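Long-range contacts in odorant-binding protein (Phormia regina, PDB 5DIC), which binds fatty acids such as palmitate and probably carries them in solution at the mouthparts of the blowfly, as a member of the insect PBP/GOBP odorant-binding family: residues Val68-Leu73 against Lys81-Leu86; Asp87-Ile92 against Glu106-Ala111; Met45-Thr50 against Asp96-Gly101. All coordinates share one frame; numbering follows the deposited sequence.

Interaction 1: Val68-Leu73 against Lys81-Leu86. With PLM (palmitic acid), chain B.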
# COMPACT_ATOMS: atom_id res chain seq x y z
N VAL A 68 3.58 -9.82 7.84
CA VAL A 68 2.25 -9.30 7.61
C VAL A 68 1.90 -9.31 6.13
O VAL A 68 0.80 -9.72 5.75
CB VAL A 68 2.07 -7.91 8.24
CG1 VAL A 68 0.69 -7.38 7.94
CG2 VAL A 68 2.29 -7.97 9.74
N VAL A 69 2.85 -8.93 5.29
CA VAL A 69 2.65 -9.01 3.85
C VAL A 69 2.32 -10.45 3.46
O VAL A 69 1.41 -10.68 2.68
CB VAL A 69 3.87 -8.46 3.10
CG1 VAL A 69 3.75 -8.76 1.62
CG2 VAL A 69 4.01 -6.97 3.35
N LEU A 70 3.12 -11.40 3.94
CA LEU A 70 2.84 -12.80 3.65
C LEU A 70 1.47 -13.24 4.15
O LEU A 70 0.73 -13.93 3.44
CB LEU A 70 3.94 -13.70 4.23
CG LEU A 70 5.26 -13.62 3.46
CD1 LEU A 70 6.40 -14.09 4.35
CD2 LEU A 70 5.23 -14.43 2.18
N GLU A 71 1.13 -12.88 5.36
CA GLU A 71 -0.18 -13.28 5.90
C GLU A 71 -1.32 -12.79 5.01
O GLU A 71 -2.29 -13.51 4.77
CB GLU A 71 -0.39 -12.76 7.31
CG GLU A 71 -1.71 -13.19 7.97
CD GLU A 71 -1.76 -14.66 8.33
OE1 GLU A 71 -0.69 -15.29 8.49
OE2 GLU A 71 -2.88 -15.18 8.49
N LYS A 72 -1.19 -11.56 4.55
CA LYS A 72 -2.26 -10.94 3.79
C LYS A 72 -2.31 -11.35 2.33
O LYS A 72 -3.39 -11.40 1.74
CB LYS A 72 -2.25 -9.44 3.95
CG LYS A 72 -2.56 -9.00 5.38
CD LYS A 72 -2.60 -7.49 5.51
CE LYS A 72 -2.79 -7.06 6.94
NZ LYS A 72 -4.18 -7.23 7.39
N LEU A 73 -1.15 -11.61 1.71
CA LEU A 73 -1.10 -11.85 0.29
C LEU A 73 -0.87 -13.30 -0.11
O LEU A 73 -1.26 -13.69 -1.22
CB LEU A 73 -0.03 -11.01 -0.39
CG LEU A 73 -0.14 -9.50 -0.31
CD1 LEU A 73 0.99 -8.89 -1.11
CD2 LEU A 73 -1.48 -9.03 -0.83
N LYS A 81 5.50 -16.81 -4.60
CA LYS A 81 5.36 -15.61 -5.41
C LYS A 81 5.43 -14.32 -4.58
O LYS A 81 6.07 -13.33 -4.97
CB LYS A 81 4.07 -15.66 -6.24
CG LYS A 81 4.15 -16.77 -7.30
CD LYS A 81 2.83 -17.23 -7.88
CE LYS A 81 3.04 -18.36 -8.90
NZ LYS A 81 1.82 -19.15 -9.22
N VAL A 82 4.83 -14.35 -3.40
CA VAL A 82 4.88 -13.20 -2.52
C VAL A 82 6.30 -13.04 -1.96
O VAL A 82 6.82 -11.92 -1.89
CB VAL A 82 3.84 -13.28 -1.40
CG1 VAL A 82 3.98 -12.11 -0.45
CG2 VAL A 82 2.45 -13.25 -2.02
N LYS A 83 6.97 -14.15 -1.61
CA LYS A 83 8.38 -14.07 -1.14
C LYS A 83 9.28 -13.49 -2.22
O LYS A 83 10.17 -12.70 -1.94
CB LYS A 83 8.88 -15.45 -0.71
CG LYS A 83 8.29 -15.89 0.61
CD LYS A 83 8.78 -17.25 1.07
CE LYS A 83 8.28 -17.54 2.47
NZ LYS A 83 8.69 -18.88 2.98
N ALA A 84 9.01 -13.84 -3.48
CA ALA A 84 9.81 -13.33 -4.56
C ALA A 84 9.58 -11.82 -4.72
O ALA A 84 10.52 -11.05 -4.94
CB ALA A 84 9.50 -14.06 -5.86
N ALA A 85 8.33 -11.37 -4.59
CA ALA A 85 8.03 -9.94 -4.67
C ALA A 85 8.67 -9.17 -3.51
O ALA A 85 9.20 -8.08 -3.70
CB ALA A 85 6.54 -9.73 -4.64
N LEU A 86 8.65 -9.77 -2.32
CA LEU A 86 9.36 -9.18 -1.20
C LEU A 86 10.84 -9.03 -1.49
O LEU A 86 11.42 -7.98 -1.22
CB LEU A 86 9.15 -10.01 0.08
CG LEU A 86 7.79 -9.81 0.75
CD1 LEU A 86 7.48 -10.97 1.65
CD2 LEU A 86 7.77 -8.52 1.52
C1 PLM B . -6.53 -4.53 6.26
O1 PLM B . -5.64 -5.41 6.17
O2 PLM B . -6.62 -3.78 7.24
C2 PLM B . -7.52 -4.28 5.15
C3 PLM B . -7.21 -5.05 3.88
C4 PLM B . -6.00 -4.48 3.16
C5 PLM B . -5.96 -5.04 1.75
C6 PLM B . -4.63 -4.77 1.09
C7 PLM B . -3.58 -5.71 1.63
C8 PLM B . -2.37 -5.52 0.76
C9 PLM B . -1.16 -5.93 1.57
CA PLM B . 0.11 -6.11 0.76
CB PLM B . 1.20 -5.09 1.01
CC PLM B . 2.19 -5.01 -0.15
CD PLM B . 2.46 -3.57 -0.55
CE PLM B . 3.18 -2.74 0.53
CF PLM B . 3.54 -1.34 0.02
CG PLM B . 4.32 -0.47 0.99

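Interaction 2: Asp87-Ile92 against Glu106-Ala111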
# COMPACT_ATOMS: atom_id res chain seq x y z
N ASP A 87 11.46 -10.07 -2.05
CA ASP A 87 12.88 -10.01 -2.31
C ASP A 87 13.22 -8.88 -3.27
O ASP A 87 14.27 -8.24 -3.15
CB ASP A 87 13.39 -11.32 -2.90
CG ASP A 87 13.59 -12.41 -1.85
OD1 ASP A 87 13.69 -12.10 -0.65
OD2 ASP A 87 13.69 -13.58 -2.26
N LYS A 88 12.34 -8.66 -4.23
CA LYS A 88 12.57 -7.63 -5.25
C LYS A 88 12.21 -6.22 -4.83
O LYS A 88 12.81 -5.26 -5.35
CB LYS A 88 11.80 -8.02 -6.49
CG LYS A 88 12.38 -9.28 -7.08
CD LYS A 88 12.60 -9.22 -8.58
CE LYS A 88 11.34 -9.55 -9.35
NZ LYS A 88 11.57 -9.41 -10.81
N CYS A 89 11.27 -6.06 -3.90
CA CYS A 89 10.73 -4.75 -3.62
C CYS A 89 11.05 -4.17 -2.27
O CYS A 89 10.90 -2.96 -2.07
CB CYS A 89 9.21 -4.81 -3.77
SG CYS A 89 8.65 -5.22 -5.45
N LYS A 90 11.47 -4.99 -1.33
CA LYS A 90 11.43 -4.53 0.04
C LYS A 90 12.52 -3.53 0.37
O LYS A 90 12.40 -2.83 1.38
CB LYS A 90 11.49 -5.69 1.00
CG LYS A 90 12.86 -6.32 1.08
CD LYS A 90 12.80 -7.58 1.91
CE LYS A 90 14.21 -8.10 2.09
NZ LYS A 90 14.16 -9.28 2.99
N ASN A 91 13.58 -3.46 -0.47
CA ASN A 91 14.70 -2.55 -0.20
C ASN A 91 14.66 -1.24 -0.95
O ASN A 91 15.60 -0.46 -0.87
CB ASN A 91 16.03 -3.24 -0.51
CG ASN A 91 16.26 -4.45 0.35
OD1 ASN A 91 16.11 -4.38 1.57
ND2 ASN A 91 16.63 -5.58 -0.26
N ILE A 92 13.58 -0.97 -1.64
CA ILE A 92 13.46 0.25 -2.38
C ILE A 92 13.37 1.47 -1.48
O ILE A 92 12.61 1.49 -0.51
CB ILE A 92 12.23 0.17 -3.29
CG1 ILE A 92 12.62 -0.76 -4.45
CG2 ILE A 92 11.83 1.54 -3.81
CD1 ILE A 92 11.46 -1.17 -5.30
N GLU A 106 4.63 0.72 -5.91
CA GLU A 106 4.74 0.56 -7.36
C GLU A 106 5.47 -0.70 -7.75
O GLU A 106 5.09 -1.38 -8.71
CB GLU A 106 5.44 1.77 -8.01
CG GLU A 106 4.66 3.10 -8.00
CD GLU A 106 4.42 3.69 -9.39
OE1 GLU A 106 3.47 3.24 -10.07
OE2 GLU A 106 5.15 4.63 -9.81
N CYS A 107 6.48 -1.06 -6.97
CA CYS A 107 7.23 -2.28 -7.21
C CYS A 107 6.33 -3.51 -7.00
O CYS A 107 6.35 -4.43 -7.82
CB CYS A 107 8.47 -2.33 -6.35
SG CYS A 107 9.54 -3.78 -6.60
N PHE A 108 5.55 -3.51 -5.93
CA PHE A 108 4.63 -4.64 -5.71
C PHE A 108 3.58 -4.73 -6.82
O PHE A 108 3.21 -5.82 -7.24
CB PHE A 108 3.96 -4.56 -4.34
CG PHE A 108 4.78 -5.17 -3.25
CD1 PHE A 108 4.75 -6.54 -2.99
CD2 PHE A 108 5.57 -4.38 -2.44
CE1 PHE A 108 5.49 -7.09 -1.97
CE2 PHE A 108 6.31 -4.94 -1.41
CZ PHE A 108 6.27 -6.29 -1.19
N GLU A 109 3.10 -3.59 -7.30
CA GLU A 109 2.14 -3.59 -8.39
C GLU A 109 2.77 -4.16 -9.65
O GLU A 109 2.11 -4.86 -10.41
CB GLU A 109 1.56 -2.20 -8.63
CG GLU A 109 0.53 -1.75 -7.60
CD GLU A 109 -0.72 -2.63 -7.55
OE1 GLU A 109 -1.04 -3.31 -8.55
OE2 GLU A 109 -1.41 -2.65 -6.51
N LYS A 110 4.03 -3.84 -9.90
CA LYS A 110 4.74 -4.39 -11.04
C LYS A 110 4.86 -5.91 -10.89
O LYS A 110 4.64 -6.64 -11.85
CB LYS A 110 6.10 -3.72 -11.20
CG LYS A 110 6.94 -4.27 -12.32
CD LYS A 110 8.23 -3.45 -12.46
CE LYS A 110 8.97 -3.73 -13.76
NZ LYS A 110 9.71 -2.53 -14.25
N ALA A 111 5.19 -6.37 -9.69
CA ALA A 111 5.29 -7.81 -9.41
C ALA A 111 3.95 -8.50 -9.68
O ALA A 111 3.90 -9.57 -10.27
CB ALA A 111 5.76 -8.05 -7.99

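Interaction 3: Met45-Thr50 against Asp96-Gly101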
# COMPACT_ATOMS: atom_id res chain seq x y z
N MET A 45 -1.22 12.37 -1.86
CA MET A 45 -1.66 11.03 -2.20
C MET A 45 -0.59 9.96 -1.91
O MET A 45 -0.91 8.87 -1.45
CB MET A 45 -2.12 10.97 -3.65
CG MET A 45 -3.38 11.79 -3.91
SD MET A 45 -3.74 12.04 -5.65
CE MET A 45 -4.18 10.37 -6.10
N LYS A 46 0.68 10.30 -2.18
CA LYS A 46 1.76 9.39 -1.81
C LYS A 46 1.83 9.21 -0.30
O LYS A 46 2.04 8.09 0.19
CB LYS A 46 3.10 9.92 -2.33
CG LYS A 46 3.21 9.95 -3.85
CD LYS A 46 4.63 10.40 -4.23
CE LYS A 46 4.89 10.52 -5.71
NZ LYS A 46 6.30 11.01 -5.86
N CYS A 47 1.65 10.29 0.44
CA CYS A 47 1.64 10.14 1.88
C CYS A 47 0.45 9.34 2.38
O CYS A 47 0.59 8.52 3.28
CB CYS A 47 1.64 11.49 2.57
SG CYS A 47 3.19 12.41 2.45
N PHE A 48 -0.73 9.56 1.77
CA PHE A 48 -1.87 8.73 2.09
C PHE A 48 -1.55 7.24 1.92
O PHE A 48 -1.86 6.44 2.79
CB PHE A 48 -3.07 9.08 1.18
CG PHE A 48 -4.20 8.10 1.34
CD1 PHE A 48 -4.24 6.97 0.56
CD2 PHE A 48 -5.16 8.25 2.32
CE1 PHE A 48 -5.19 5.99 0.77
CE2 PHE A 48 -6.12 7.31 2.53
CZ PHE A 48 -6.14 6.17 1.76
N GLY A 49 -0.96 6.89 0.79
CA GLY A 49 -0.69 5.48 0.53
C GLY A 49 0.29 4.92 1.53
O GLY A 49 0.11 3.82 2.02
N THR A 50 1.34 5.70 1.82
CA THR A 50 2.30 5.29 2.84
C THR A 50 1.64 5.05 4.18
O THR A 50 1.85 4.02 4.83
CB THR A 50 3.43 6.33 2.91
OG1 THR A 50 4.09 6.41 1.64
CG2 THR A 50 4.46 6.00 3.91
N ASP A 96 11.89 10.55 0.28
CA ASP A 96 11.39 10.87 1.62
C ASP A 96 10.44 9.74 2.02
O ASP A 96 10.19 8.83 1.22
CB ASP A 96 10.77 12.29 1.68
CG ASP A 96 9.63 12.50 0.70
OD1 ASP A 96 8.92 11.53 0.35
OD2 ASP A 96 9.39 13.68 0.33
N ARG A 97 9.87 9.81 3.23
CA ARG A 97 8.97 8.77 3.73
C ARG A 97 7.89 8.43 2.70
O ARG A 97 7.60 7.25 2.40
CB ARG A 97 8.32 9.21 5.03
CG ARG A 97 7.07 8.42 5.41
CD ARG A 97 6.48 8.83 6.74
NE ARG A 97 5.15 8.26 6.96
CZ ARG A 97 4.01 8.91 6.76
NH1 ARG A 97 3.97 10.16 6.33
NH2 ARG A 97 2.89 8.26 6.99
N CYS A 98 7.23 9.46 2.19
CA CYS A 98 6.06 9.22 1.33
C CYS A 98 6.44 8.71 -0.05
O CYS A 98 5.74 7.86 -0.63
CB CYS A 98 5.21 10.47 1.27
SG CYS A 98 4.63 10.98 2.88
N ASP A 99 7.51 9.23 -0.59
CA ASP A 99 7.99 8.73 -1.88
C ASP A 99 8.51 7.30 -1.78
O ASP A 99 8.33 6.50 -2.69
CB ASP A 99 9.02 9.70 -2.45
CG ASP A 99 9.39 9.40 -3.88
OD1 ASP A 99 8.50 9.35 -4.75
OD2 ASP A 99 10.59 9.17 -4.10
N THR A 100 9.15 6.96 -0.67
CA THR A 100 9.54 5.56 -0.41
C THR A 100 8.36 4.60 -0.38
O THR A 100 8.36 3.58 -1.06
CB THR A 100 10.35 5.47 0.90
OG1 THR A 100 11.59 6.14 0.69
CG2 THR A 100 10.58 4.01 1.34
N GLY A 101 7.31 4.98 0.35
CA GLY A 101 6.13 4.12 0.38
C GLY A 101 5.52 3.97 -1.00
O GLY A 101 5.17 2.86 -1.40

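Interaction 1: Val68-Leu73 against Lys81-Leu86
V82 of helix 79-89 sets its two methyl groups between V69, L70 and L73 of helix 66-77, the central packing of a roughly antiparallel helical hairpin in the all-helical PBP/GOBP fold. The short helical segments run at 143° to each other with axes 10.0 Å apart at closest approach, and no hydrogen bond crosses between them. CG1 of V82, anti to its backbone N (chi1 176°), reaches CD2 of L70 at 3.7 Å and CG1 of V69 at 3.9 Å, whereas CG2 of V82 meets CB of L73, also at 3.7 Å. One turn further along, L86 divides its two methyls between L70 and V69 of helix 66-77: its CD1 touches CG of L70, and its CD2 comes to 4.0 Å from CG1 of V69. V64 and F108 also pack on L86 and extend this apolar layer.

Toward solvent the contact thins to a single touch: CD2 of L70 lies against CG of K83, the two side chains crossing at about a right angle, while the extended chain of K83 carries its ammonium to a salt bridge with E79.

V69 and L73 also face a bound palmitic acid. L73 packs CG and both methyls against carbon CA of the lipid, the nearest being CD1 at 3.5 Å, and CG2 of V69 lies beside the same alkyl chain. In K72 the bend at chi4 (-76°) turns NZ to the lipid head group, where NZ donates a 2.6 Å hydrogen bond to palmitate O1.

Interaction 2: Asp87-Ile92 against Glu106-Ala111
C89 and C107 bring the backbones closest, their CA atoms 5.6 Å apart, near the C-terminal end of helix 79-89, where a type I turn runs from C89 to I92 and faces a turn of helix 97-113. The link is one of the three disulfides characteristic of classical insect odorant-binding proteins. Its S-S bond has a torsion of -79°, close to the relaxed right-angle value, and the two cysteines enter it differently: SG of C89 lies beside its own backbone N, whereas SG of C107 is anti to its N (chi1 -178°).

F108 lays its ring against the C89 side of the bridge. CB of C89 stands over the ring face, 4.1 Å from the F108 centroid, a CH-pi contact closest at CE2, and SG of C89 lies over the face as well, 4.5 Å from that centroid and 16° off the normal, as a sulfur-aromatic contact. A85 and L86 also pack on F108, which touches a bound palmitic acid, so the ring joins disulfide to lipid pocket. At the end of the turn, I92 presses its terminal methyl on C107: CD1 of I92 sits 3.4 Å from CB of C107, tighter than usual van der Waals contact.

Interaction 3: Met45-Thr50 against Asp96-Gly101
The covalent tie between C47 and C98 joins helix 43-55 to the first turn of helix 97-113, with an S-S torsion of 99°. The short helical segments cross at 69° with axes 7.7 Å apart, and the CA atoms of C47 and C98 are only 4.5 Å apart.

The charged contact lies on the K46 side. Its chain, extended beyond CG, runs beside the D99 side chain in the same direction, and NZ of K46 donates to OD1 of D99 at 3.0 Å in a salt bridge. The donor approaches from the anti side of the carboxylate, 31° out of its plane; OD2 of D99 takes a second bond from the backbone N of A95. In the six-helix fold of odorant-binding proteins, the disulfide and this salt bridge hold the start of the last helix to the third, helix 43-55. Within the last helix itself D96 is the N-cap: its OD1 accepts from the backbone N of D99 at 2.9 Å, nearly straight.

Hydroxyl and methyl of T50 do different work. OG1 of T50 donates a hydrogen bond of 3.0 Å to O of K46, a carbonyl that also receives N of T50 from the opposite face of its plane. The same OG1 sits 3.3 Å from CA of G101, where the absent side chain lets the helices come close.

The methyl makes a van der Waals contact: CG2 of T50 lies over one face of the R97 guanidinium, 3.9 Å from NE, and NH2 of R97 forms salt bridges with E54 and E23.

Overall arrangement
From the N terminus, helix 43-55 supplies the first half of interaction 3, whose loop closes only when the chain reaches the start of helix 97-113. Within that loop, interaction 1 closes the short connection between helices 66-77 and 79-89 and is wholly nested. Interaction 2 opens next, at the end of helix 79-89, and closes further along helix 97-113, so it crosses interaction 3. Interactions 1 and 2 share helix 79-89 and touch through A85 and L86 against F108 and A111; interactions 2 and 3 share helix 97-113 and meet where I92 O approaches T100 CG2. Interactions 1 and 3, about 20 Å apart between centres, lie on opposite sides of the chain's centre.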